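Local coordinates for ESX-1 secretion-associated protein EspB (Mycobacterium marinum, PDB 7P0Z) that is secreted through the ESX-1 system and assembles as a heptamer, probably forming a channel-like structure involved in protein transport, at residues Phe172-Asn177 and Ala185-Met190; Asn18-Val23 and Arg71-Leu76. All blocks are in the same frame, centred on the assembly; numbering follows the deposited sequence.

Contact 1 (Phe172-Asn177 and Ala185-Met190); sequences FRIFEN and ACEASM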
loop_
_atom_site.group_PDB
_atom_site.type_symbol
_atom_site.label_atom_id
_atom_site.label_comp_id
_atom_site.label_asym_id
_atom_site.label_seq_id
_atom_site.Cartn_x
_atom_site.Cartn_y
_atom_site.Cartn_z
ATOM N N PHE A 172 33.023 -3.553 17.533
ATOM C CA PHE A 172 33.033 -2.735 16.336
ATOM C C PHE A 172 32.925 -1.254 16.623
ATOM O O PHE A 172 32.695 -0.481 15.700
ATOM C CB PHE A 172 31.910 -3.134 15.394
ATOM C CG PHE A 172 31.890 -4.558 15.062
ATOM C CD1 PHE A 172 32.938 -5.132 14.397
ATOM C CD2 PHE A 172 30.816 -5.330 15.395
ATOM C CE1 PHE A 172 32.918 -6.450 14.083
ATOM C CE2 PHE A 172 30.788 -6.649 15.071
ATOM C CZ PHE A 172 31.845 -7.212 14.407
ATOM N N ARG A 173 33.084 -0.842 17.867
ATOM C CA ARG A 173 33.005 0.568 18.188
ATOM C C ARG A 173 34.115 1.348 17.498
ATOM O O ARG A 173 35.131 0.802 17.079
ATOM C CB ARG A 173 33.090 0.770 19.689
ATOM C CG ARG A 173 34.425 0.480 20.233
ATOM C CD ARG A 173 34.395 0.470 21.708
ATOM N NE ARG A 173 35.698 0.133 22.241
ATOM C CZ ARG A 173 36.150 -1.101 22.355
ATOM N NH1 ARG A 173 35.411 -2.109 21.953
ATOM N NH2 ARG A 173 37.344 -1.324 22.853
ATOM N N ILE A 174 33.889 2.650 17.368
ATOM C CA ILE A 174 34.882 3.555 16.825
ATOM C C ILE A 174 36.118 3.598 17.710
ATOM O O ILE A 174 36.105 3.192 18.871
ATOM C CB ILE A 174 34.274 4.954 16.687
ATOM C CG1 ILE A 174 33.857 5.440 18.062
ATOM C CG2 ILE A 174 33.109 4.944 15.746
ATOM C CD1 ILE A 174 33.412 6.831 18.068
ATOM N N PHE A 175 37.196 4.112 17.149
ATOM C CA PHE A 175 38.449 4.204 17.872
ATOM C C PHE A 175 38.493 5.472 18.700
ATOM O O PHE A 175 37.920 6.491 18.332
ATOM C CB PHE A 175 39.618 4.188 16.905
ATOM C CG PHE A 175 39.640 2.999 16.024
ATOM C CD1 PHE A 175 40.040 1.776 16.504
ATOM C CD2 PHE A 175 39.268 3.102 14.706
ATOM C CE1 PHE A 175 40.056 0.680 15.686
ATOM C CE2 PHE A 175 39.286 2.009 13.884
ATOM C CZ PHE A 175 39.682 0.797 14.375
ATOM N N GLU A 176 39.182 5.402 19.827
ATOM C CA GLU A 176 39.431 6.610 20.601
ATOM C C GLU A 176 40.493 7.479 19.952
ATOM O O GLU A 176 40.223 8.606 19.541
ATOM C CB GLU A 176 39.870 6.249 22.006
ATOM C CG GLU A 176 38.884 5.488 22.773
ATOM C CD GLU A 176 39.470 4.950 24.048
ATOM O OE1 GLU A 176 40.684 4.670 24.069
ATOM O OE2 GLU A 176 38.733 4.827 25.044
ATOM N N ASN A 177 41.705 6.960 19.831
ATOM C CA ASN A 177 42.859 7.778 19.509
ATOM C C ASN A 177 43.368 7.599 18.097
ATOM O O ASN A 177 44.446 8.088 17.787
ATOM C CB ASN A 177 43.991 7.487 20.483
ATOM C CG ASN A 177 43.559 7.591 21.885
ATOM O OD1 ASN A 177 43.079 8.626 22.313
ATOM N ND2 ASN A 177 43.710 6.518 22.624
ATOM N N ALA A 185 38.314 4.347 7.127
ATOM C CA ALA A 185 37.944 3.205 6.313
ATOM C C ALA A 185 37.738 1.958 7.162
ATOM O O ALA A 185 36.809 1.181 6.925
ATOM C CB ALA A 185 39.008 2.972 5.256
ATOM N N CYS A 186 38.588 1.755 8.155
ATOM C CA CYS A 186 38.434 0.612 9.035
ATOM C C CYS A 186 37.186 0.734 9.892
ATOM O O CYS A 186 36.533 -0.266 10.191
ATOM C CB CYS A 186 39.677 0.459 9.901
ATOM S SG CYS A 186 41.071 -0.262 9.039
ATOM N N GLU A 187 36.843 1.944 10.307
ATOM C CA GLU A 187 35.602 2.142 11.030
ATOM C C GLU A 187 34.400 1.839 10.158
ATOM O O GLU A 187 33.432 1.240 10.623
ATOM C CB GLU A 187 35.545 3.558 11.565
ATOM C CG GLU A 187 36.313 3.692 12.833
ATOM C CD GLU A 187 36.412 5.100 13.304
ATOM O OE1 GLU A 187 36.013 5.994 12.548
ATOM O OE2 GLU A 187 36.897 5.319 14.421
ATOM N N ALA A 188 34.441 2.238 8.895
ATOM C CA ALA A 188 33.347 1.896 7.997
ATOM C C ALA A 188 33.229 0.390 7.829
ATOM O O ALA A 188 32.123 -0.164 7.803
ATOM C CB ALA A 188 33.548 2.568 6.646
ATOM N N SER A 189 34.360 -0.289 7.728
ATOM C CA SER A 189 34.324 -1.734 7.603
ATOM C C SER A 189 33.770 -2.399 8.862
ATOM O O SER A 189 32.949 -3.317 8.777
ATOM C CB SER A 189 35.718 -2.244 7.276
ATOM O OG SER A 189 35.706 -3.623 7.012
ATOM N N MET A 190 34.208 -1.956 10.039
ATOM C CA MET A 190 33.658 -2.501 11.274
ATOM C C MET A 190 32.173 -2.218 11.394
ATOM O O MET A 190 31.416 -3.049 11.895
ATOM C CB MET A 190 34.385 -1.952 12.487
ATOM C CG MET A 190 35.735 -2.524 12.679
ATOM S SD MET A 190 36.344 -2.035 14.273
ATOM C CE MET A 190 36.482 -0.292 13.967
#

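Contact 2 (Asn18-Val23 and Arg71-Leu76); sequences NRADEV and RLATSL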
loop_
_atom_site.group_PDB
_atom_site.type_symbol
_atom_site.label_atom_id
_atom_site.label_comp_id
_atom_site.label_asym_id
_atom_site.label_seq_id
_atom_site.Cartn_x
_atom_site.Cartn_y
_atom_site.Cartn_z
ATOM N N ASN A 18 45.262 -3.945 19.977
ATOM C CA ASN A 18 44.295 -4.484 20.914
ATOM C C ASN A 18 42.929 -4.628 20.267
ATOM O O ASN A 18 42.235 -5.624 20.482
ATOM C CB ASN A 18 44.206 -3.600 22.144
ATOM C CG ASN A 18 45.394 -3.735 23.033
ATOM O OD1 ASN A 18 46.142 -4.697 22.952
ATOM N ND2 ASN A 18 45.568 -2.778 23.909
ATOM N N ARG A 19 42.532 -3.652 19.465
ATOM C CA ARG A 19 41.251 -3.746 18.790
ATOM C C ARG A 19 41.247 -4.873 17.772
ATOM O O ARG A 19 40.225 -5.531 17.575
ATOM C CB ARG A 19 40.924 -2.417 18.132
ATOM C CG ARG A 19 40.649 -1.327 19.114
ATOM C CD ARG A 19 39.540 -1.684 20.074
ATOM N NE ARG A 19 38.308 -1.967 19.361
ATOM C CZ ARG A 19 37.471 -1.040 18.924
ATOM N NH1 ARG A 19 37.732 0.234 19.120
ATOM N NH2 ARG A 19 36.379 -1.392 18.273
ATOM N N ALA A 20 42.379 -5.111 17.118
ATOM C CA ALA A 20 42.465 -6.227 16.187
ATOM C C ALA A 20 42.282 -7.554 16.899
ATOM O O ALA A 20 41.585 -8.440 16.403
ATOM C CB ALA A 20 43.796 -6.207 15.450
ATOM N N ASP A 21 42.900 -7.717 18.058
ATOM C CA ASP A 21 42.657 -8.953 18.788
ATOM C C ASP A 21 41.224 -9.047 19.276
ATOM O O ASP A 21 40.655 -10.137 19.298
ATOM C CB ASP A 21 43.620 -9.090 19.945
ATOM C CG ASP A 21 44.988 -9.482 19.489
ATOM O OD1 ASP A 21 45.118 -9.923 18.335
ATOM O OD2 ASP A 21 45.941 -9.352 20.277
ATOM N N GLU A 22 40.623 -7.929 19.654
ATOM C CA GLU A 22 39.257 -7.964 20.141
ATOM C C GLU A 22 38.258 -8.290 19.040
ATOM O O GLU A 22 37.225 -8.905 19.308
ATOM C CB GLU A 22 38.903 -6.634 20.791
ATOM C CG GLU A 22 37.525 -6.615 21.382
ATOM C CD GLU A 22 37.164 -5.318 22.051
ATOM O OE1 GLU A 22 38.017 -4.418 22.124
ATOM O OE2 GLU A 22 36.003 -5.184 22.475
ATOM N N VAL A 23 38.537 -7.894 17.807
ATOM C CA VAL A 23 37.503 -8.016 16.800
ATOM C C VAL A 23 37.403 -9.441 16.282
ATOM O O VAL A 23 36.341 -9.862 15.828
ATOM C CB VAL A 23 37.745 -7.017 15.659
ATOM C CG1 VAL A 23 38.876 -7.464 14.775
ATOM C CG2 VAL A 23 36.479 -6.809 14.865
ATOM N N ARG A 71 39.908 -11.555 8.479
ATOM C CA ARG A 71 40.517 -10.689 7.484
ATOM C C ARG A 71 40.540 -9.247 7.947
ATOM O O ARG A 71 41.510 -8.525 7.704
ATOM C CB ARG A 71 39.798 -10.823 6.156
ATOM C CG ARG A 71 40.040 -12.143 5.535
ATOM C CD ARG A 71 39.298 -12.288 4.276
ATOM N NE ARG A 71 39.565 -13.581 3.703
ATOM C CZ ARG A 71 39.281 -13.899 2.458
ATOM N NH1 ARG A 71 38.696 -13.018 1.677
ATOM N NH2 ARG A 71 39.565 -15.101 2.015
ATOM N N LEU A 72 39.492 -8.811 8.628
ATOM C CA LEU A 72 39.483 -7.460 9.158
ATOM C C LEU A 72 40.580 -7.263 10.195
ATOM O O LEU A 72 41.237 -6.220 10.225
ATOM C CB LEU A 72 38.114 -7.155 9.744
ATOM C CG LEU A 72 37.944 -5.889 10.568
ATOM C CD1 LEU A 72 37.902 -4.684 9.679
ATOM C CD2 LEU A 72 36.675 -5.982 11.360
ATOM N N ALA A 73 40.796 -8.253 11.054
ATOM C CA ALA A 73 41.875 -8.148 12.026
ATOM C C ALA A 73 43.234 -8.078 11.343
ATOM O O ALA A 73 44.114 -7.321 11.765
ATOM C CB ALA A 73 41.823 -9.323 12.993
ATOM N N THR A 74 43.425 -8.863 10.290
ATOM C CA THR A 74 44.664 -8.766 9.539
ATOM C C THR A 74 44.847 -7.381 8.941
ATOM O O THR A 74 45.943 -6.816 8.994
ATOM C CB THR A 74 44.704 -9.833 8.455
ATOM O OG1 THR A 74 44.555 -11.112 9.054
ATOM C CG2 THR A 74 45.991 -9.788 7.731
ATOM N N SER A 75 43.794 -6.817 8.371
ATOM C CA SER A 75 43.925 -5.480 7.813
ATOM C C SER A 75 44.262 -4.462 8.889
ATOM O O SER A 75 45.027 -3.527 8.647
ATOM C CB SER A 75 42.658 -5.077 7.075
ATOM O OG SER A 75 42.510 -5.826 5.897
ATOM N N LEU A 76 43.694 -4.615 10.078
ATOM C CA LEU A 76 44.028 -3.698 11.154
ATOM C C LEU A 76 45.485 -3.822 11.557
ATOM O O LEU A 76 46.139 -2.825 11.849
ATOM C CB LEU A 76 43.135 -3.935 12.359
ATOM C CG LEU A 76 41.688 -3.504 12.209
ATOM C CD1 LEU A 76 40.873 -4.111 13.318
ATOM C CD2 LEU A 76 41.587 -2.018 12.231
#

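Contact 1 (Phe172-Asn177 and Ala185-Met190)
Met190 and Phe175 meet at the apolar centre of this contact, where a loop lies against the side of helix 181-224. The methionine chain is bent at its last torsion (chi3 -66°), which brings CE to 3.4 Å from Phe175 CZ, and its sulfur makes an oblique Met-aromatic contact, SD being 5.2 Å from the ring centroid. An unbranched, bendable side chain suits this place: it puts CE against the ring and, 3.6 Å away, beside Arg173 O. At one end Phe172 rests on the helix backbone, its CB 3.5 Å from Met190 O; at the other, Cys186 CB sits at the edge of the Phe175 ring. Further out, Glu187 and Phe175 run past each other in opposite directions with the planes of carboxylate and ring 12° apart, and Glu187 CG lies 3.5 Å from Phe175 CD2. The extended glutamate thus lays its CG methylene against the ring and spends its charge on the backbone: Phe175 N donates to Glu187 OE2 over 3.0 Å in a nearly straight bond (172°), reaching the anti side of the carboxylate. Ile174 CB packs beside the same oxygen. Arg67 of a neighbouring subunit forms a salt bridge with Glu187 OE2, so one buried oxygen both pins the loop and faces the subunit interface. Two donors, one of them cationic, would be expected to stabilise the ionised carboxylate.

Contact 2 (Asn18-Val23 and Arg71-Leu76)
Ala20 and Ala73 bring helices 13-23 and 42-81 together, their CA atoms 4.6 Å apart and the local axes 8.6 Å apart at closest approach. Methyl side chains suit such closeness: Ala73 CB reaches the opposing backbone, 3.5 Å from Ala20 O, while Ala20 CB rests 3.9 Å from Leu76 CB. One turn on, Val23 spreads its two branches over separate partners. CG2, anti to the backbone N, meets Leu72 CD2 at 3.6 Å, the two side chains crossing at about a right angle; CG1 lies against Ala73 CB and, more distantly, Leu76 CD1. The segments run antiparallel, at 174°, as a helix pair within the PE region, consistent with the helical hairpins of the EsxAB clan. No hydrogen bond crosses between them, so the fit of small and branched apolar groups carries the interface. Leu72 and Leu76 also reach helix 181-224, Leu72 touching Met190 and Leu76 touching Cys186. The outward faces are different in character. Asn18, Asp21 and Thr74 are exposed and have no part in the apolar seam, and polar residues suit these positions beside solvent; Asp21 instead forms a salt bridge with Arg77, while Arg71 packs on Trp178 of a neighbouring subunit.

How the contacts relate
Both segments of contact 2 precede those of contact 1 in the sequence, the former in the PE region and the latter in the PPE region, yet the centres of the two contacts are only about 11 Å apart, at one end of the elongated helical chain. Helix 13-23 joins them: Arg19 NH2 probably donates a hydrogen bond to Arg173 O, 2.8 Å away, and Glu22 OE2 makes a salt bridge with Arg173 NH1. Between helices 42-81 and 181-224, Leu72 CD1 packs against Ser189 OG. Helices 13-23 and 42-81 thus pack on helix 181-224 and the loop before it, holding the PE and PPE parts side by side at this end of each chain in the seven-chain assembly.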